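Local coordinates for putative Transcriptional Regulator (Rhodococcus sp., PDB 2IA2), which probably binds operator DNA and regulates transcription, perhaps in answer to a small effector, as a member of the IclR family, at the interface of chains A and B. Coordinates in Å, arbitrary orientation; residue numbers count along the deposited sequence, not the author numbering. Chains: chain A/B, Putative Transcriptional Regulator.

Contact 1: the interface of chains A and B. Residues chain A 16-17, 20-21; chain B 55-56, 59, 62.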
ATOM      1  N   TYR A  16      28.165   6.678  -7.268  1.00 55.16           N
ATOM      2  CA  TYR A  16      26.819   7.313  -7.513  1.00 54.52           C
ATOM      3  C   TYR A  16      26.523   7.410  -8.997  1.00 53.22           C
ATOM      4  O   TYR A  16      27.105   8.271  -9.684  1.00 53.50           O
ATOM      5  CB  TYR A  16      26.739   8.720  -6.909  1.00 55.27           C
ATOM      6  CG  TYR A  16      25.377   9.445  -7.074  1.00 56.54           C
ATOM      7  CD1 TYR A  16      24.366   9.329  -6.106  1.00 57.20           C
ATOM      8  CD2 TYR A  16      25.122  10.272  -8.188  1.00 58.13           C
ATOM      9  CE1 TYR A  16      23.141  10.014  -6.248  1.00 57.00           C
ATOM     10  CE2 TYR A  16      23.896  10.957  -8.332  1.00 56.63           C
ATOM     11  CZ  TYR A  16      22.917  10.818  -7.364  1.00 56.46           C
ATOM     12  OH  TYR A  16      21.729  11.518  -7.507  1.00 57.00           O
ATOM     13  N   VAL A  17      25.598   6.563  -9.464  1.00 54.47           N
ATOM     14  CA  VAL A  17      25.191   6.511 -10.868  1.00 50.50           C
ATOM     15  C   VAL A  17      24.138   7.590 -11.181  1.00 47.67           C
ATOM     16  O   VAL A  17      22.902   7.412 -10.992  1.00 44.15           O
ATOM     17  CB  VAL A  17      24.665   5.113 -11.252  1.00 50.76           C
ATOM     18  CG1 VAL A  17      24.358   5.046 -12.741  1.00 48.68           C
ATOM     19  CG2 VAL A  17      25.674   4.008 -10.836  1.00 53.70           C
ATOM     20  N   LEU A  20      20.987   6.757 -13.448  1.00 36.41           N
ATOM     21  CA  LEU A  20      19.903   6.112 -12.734  1.00 35.09           C
ATOM     22  C   LEU A  20      19.070   7.155 -11.992  1.00 34.04           C
ATOM     23  O   LEU A  20      17.859   7.197 -12.174  1.00 31.58           O
ATOM     24  CB  LEU A  20      20.450   5.039 -11.750  1.00 35.88           C
ATOM     25  CG  LEU A  20      19.372   4.280 -10.951  1.00 35.54           C
ATOM     26  CD1 LEU A  20      18.304   3.708 -11.880  1.00 32.77           C
ATOM     27  CD2 LEU A  20      19.985   3.172 -10.005  1.00 36.81           C
ATOM     28  N   ALA A  21      19.731   8.002 -11.180  1.00 33.99           N
ATOM     29  CA  ALA A  21      19.023   9.067 -10.474  1.00 32.90           C
ATOM     30  C   ALA A  21      18.160   9.870 -11.432  1.00 31.14           C
ATOM     31  O   ALA A  21      16.963  10.057 -11.162  1.00 30.45           O
ATOM     32  CB  ALA A  21      19.991   9.988  -9.684  1.00 32.80           C
TER
ATOM     33  N   ARG B  55      27.273  -0.673  -7.363  1.00 85.45           N
ATOM     34  CA  ARG B  55      27.062   0.801  -7.519  1.00 81.19           C
ATOM     35  C   ARG B  55      25.575   1.206  -7.690  1.00 72.82           C
ATOM     36  O   ARG B  55      25.138   2.260  -7.200  1.00 71.23           O
ATOM     37  N   PHE B  56      24.820   0.387  -8.388  1.00 68.06           N
ATOM     38  CA  PHE B  56      23.384   0.513  -8.419  1.00 61.47           C
ATOM     39  C   PHE B  56      22.706   0.495  -7.050  1.00 62.08           C
ATOM     40  O   PHE B  56      22.051   1.441  -6.685  1.00 59.75           O
ATOM     41  CB  PHE B  56      22.806  -0.510  -9.358  1.00 59.66           C
ATOM     42  CG  PHE B  56      23.187  -0.300 -10.778  1.00 56.39           C
ATOM     43  CD1 PHE B  56      23.074   0.931 -11.361  1.00 53.09           C
ATOM     44  CD2 PHE B  56      23.658  -1.331 -11.531  1.00 60.99           C
ATOM     45  CE1 PHE B  56      23.408   1.126 -12.647  1.00 50.85           C
ATOM     46  CE2 PHE B  56      24.019  -1.133 -12.818  1.00 60.53           C
ATOM     47  CZ  PHE B  56      23.893   0.108 -13.377  1.00 56.53           C
ATOM     48  N   THR B  59      23.520   3.798  -5.185  1.00 64.95           N
ATOM     49  CA  THR B  59      22.821   4.979  -5.674  1.00 60.81           C
ATOM     50  C   THR B  59      21.369   4.947  -5.142  1.00 57.20           C
ATOM     51  O   THR B  59      20.904   5.942  -4.568  1.00 58.06           O
ATOM     52  CB  THR B  59      22.916   5.058  -7.226  1.00 57.00           C
ATOM     53  OG1 THR B  59      24.293   5.264  -7.586  1.00 61.91           O
ATOM     54  CG2 THR B  59      22.055   6.192  -7.815  1.00 52.05           C
ATOM     55  N   GLU B  62      21.254   6.053  -1.606  1.00 68.70           N
ATOM     56  CA  GLU B  62      21.388   7.518  -1.445  1.00 71.27           C
ATOM     57  C   GLU B  62      20.065   8.234  -1.789  1.00 66.63           C
ATOM     58  O   GLU B  62      19.680   9.251  -1.154  1.00 69.44           O
ATOM     59  CB  GLU B  62      22.518   8.055  -2.331  1.00 72.56           C
TER
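The side-chain hydroxyl of B:Thr59 is held between the two chains. Its OG1 accepts the backbone N-H of A:Val17 at 2.6 Å from N to OG1, a nearly straight bond with 165° at the hydrogen. The same OG1 gives its own hydrogen to the carbonyl oxygen O of B:Arg55, one helical turn back and 3.1 Å away, tilted 30° from that carbonyl plane. A chi1 of -66°, with OG1 anti to the carbonyl carbon and beside the backbone N, turns the hydroxyl toward both partners. The methyl CG2, anti to the backbone N, meets the A:Val17 carbonyl oxygen O at 3.5 Å and lies 4.2 Å above one face of the A:Tyr16 ring, toward the rim. An alanine here would probably leave the A:Val17 amide without its acceptor and open a gap against the tyrosine ring. Nearly one turn earlier in the helix, B:Phe56 supplies an apolar surface. Its CE1 meets the valine methyl CG1 of A:Val17 at 4.0 Å, and the neighbouring CD1 is touched by CD2 of A:Leu20, so the CD1 and CE1 atoms of the ring serve two residues of chain A. The contact joins the N-terminal stretch of chain A, just ahead of and into helix 18-28, to helix 50-62 of chain B, by its place in the helix-turn-helix domain probably the recognition helix; B:Thr59 lies in its last turn.

Contact 2: the interface of chains A and B. Residues chain A 85, 88-89; chain B 126, 138-139.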
ATOM      1  N   SER A  85       3.007  -4.137  -6.411  1.00 25.84           N
ATOM      2  CA  SER A  85       2.044  -5.084  -5.921  1.00 28.76           C
ATOM      3  C   SER A  85       2.488  -5.714  -4.619  1.00 29.37           C
ATOM      4  O   SER A  85       1.684  -6.291  -3.927  1.00 32.80           O
ATOM      5  CB  SER A  85       1.717  -6.158  -6.957  1.00 29.75           C
ATOM      6  OG  SER A  85       2.895  -6.875  -7.217  1.00 34.71           O
ATOM      7  N   SER A  88       2.769  -2.277  -1.733  1.00 25.49           N
ATOM      8  CA  SER A  88       1.426  -1.751  -1.360  1.00 23.94           C
ATOM      9  C   SER A  88       0.647  -2.695  -0.428  1.00 23.87           C
ATOM     10  O   SER A  88      -0.340  -2.335   0.190  1.00 24.54           O
ATOM     11  CB  SER A  88       0.615  -1.348  -2.605  1.00 23.82           C
ATOM     12  OG  SER A  88       0.310  -2.489  -3.424  1.00 23.88           O
ATOM     13  N   SER A  89       1.168  -3.870  -0.222  1.00 26.24           N
ATOM     14  CA  SER A  89       0.529  -4.837   0.682  1.00 28.00           C
ATOM     15  C   SER A  89       1.166  -4.940   2.089  1.00 27.38           C
ATOM     16  O   SER A  89       0.734  -5.789   2.890  1.00 27.04           O
ATOM     17  CB  SER A  89       0.451  -6.199   0.026  1.00 26.70           C
ATOM     18  OG  SER A  89       1.734  -6.757   0.020  1.00 36.71           O
TER
ATOM     19  N   ARG B 126      -8.237  -0.060  -5.856  1.00 17.08           N
ATOM     20  CA  ARG B 126      -8.730  -1.126  -5.000  1.00 20.14           C
ATOM     21  C   ARG B 126      -9.350  -0.532  -3.744  1.00 19.42           C
ATOM     22  O   ARG B 126      -9.057   0.604  -3.373  1.00 18.68           O
ATOM     23  CB  ARG B 126      -7.596  -2.081  -4.627  1.00 21.85           C
ATOM     24  CG  ARG B 126      -7.253  -2.089  -3.145  1.00 27.52           C
ATOM     25  CD  ARG B 126      -5.790  -2.435  -2.918  1.00 36.32           C
ATOM     26  NE  ARG B 126      -5.609  -3.839  -2.566  1.00 38.02           N
ATOM     27  CZ  ARG B 126      -4.923  -4.261  -1.507  1.00 37.28           C
ATOM     28  NH1 ARG B 126      -4.351  -3.385  -0.694  1.00 38.04           N
ATOM     29  NH2 ARG B 126      -4.809  -5.560  -1.263  1.00 33.37           N
ATOM     30  N   THR B 138      -3.542  -6.729  -5.004  1.00 27.39           N
ATOM     31  CA  THR B 138      -2.972  -5.423  -4.854  1.00 27.23           C
ATOM     32  C   THR B 138      -2.887  -4.704  -6.178  1.00 25.17           C
ATOM     33  O   THR B 138      -2.810  -5.325  -7.176  1.00 24.96           O
ATOM     34  CB  THR B 138      -1.601  -5.528  -4.246  1.00 26.80           C
ATOM     35  OG1 THR B 138      -0.905  -6.573  -4.874  1.00 27.09           O
ATOM     36  CG2 THR B 138      -1.710  -5.825  -2.800  1.00 28.28           C
ATOM     37  N   ILE B 139      -2.871  -3.386  -6.140  1.00 24.41           N
ATOM     38  CA  ILE B 139      -2.597  -2.548  -7.292  1.00 23.08           C
ATOM     39  C   ILE B 139      -1.279  -2.985  -7.899  1.00 21.43           C
ATOM     40  O   ILE B 139      -0.377  -3.386  -7.163  1.00 20.47           O
ATOM     41  CB  ILE B 139      -2.623  -1.067  -6.873  1.00 23.49           C
ATOM     42  CG1 ILE B 139      -4.087  -0.698  -6.489  1.00 22.64           C
ATOM     43  CG2 ILE B 139      -2.147  -0.227  -7.997  1.00 22.37           C
ATOM     44  CD1 ILE B 139      -4.186   0.697  -5.735  1.00 26.70           C
TER
HETATM   45  O   HOH W   1      -2.407  -2.314  -3.455  1.00 22.55           O
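Helix 84-87 of chain A and the residues that follow it, in what is probably the linker between the DNA-binding and C-terminal domains, rest here against a loop of chain B that carries B:Thr138 and B:Ile139. The threonine is the residue around which the chain A serines gather. Its hydroxyl OG1 donates to the backbone carbonyl oxygen O of A:Ser85 at 2.8 Å, arriving in the carbonyl plane on a lone pair, with a C=O...donor angle of 118°. The torsion that allows this puts OG1 between the backbone N and the carbonyl carbon (chi1 44°), while the methyl CG2 stands anti to the carbonyl carbon and points to the other end of the serine cluster. There CG2 packs on CB of A:Ser89 at 3.6 Å, so that the two branches of one side chain touch helix 84-87 at A:Ser85 and the loop after it at A:Ser89. Between them the hydroxyl OG of A:Ser88 comes up beside CB of B:Thr138, 3.7 Å away, in a contact without a direct hydrogen bond.

Behind the threonine, within chain B, the guanidinium of B:Arg126 from strand 120-127 lies under the same methyl: CG2 sits 3.4 Å above one face of the flat group, toward its rim. The methyl thus touches both the arginine and A:Ser89, which is likely to limit how the threonine can turn. The arginine approaches chain A, its NH1 4.2 Å from O of A:Ser88, too far for a hydrogen bond. A water also bridges the two chains. It lies 2.7 Å from OG of A:Ser88 and is also bonded to the backbone N of B:Ile139, at 2.9 Å with 149° at the hydrogen.

The centres of the C-alpha atoms of contact 1 and contact 2 are about 27 Å apart, and they share no residue or secondary-structure element. In both, a threonine of chain B bonds to the main chain of chain A, as acceptor of an amide in contact 1 and as donor to a carbonyl in contact 2. Contact 1 pairs the DNA-binding domains of the two copies, whereas contact 2 sets the probable linker region of chain A against the C-terminal part of chain B. Because the whole interface departs from an exact two-fold, the dimer is asymmetric; IclR regulators commonly dimerise, so the pairing is plausibly biological.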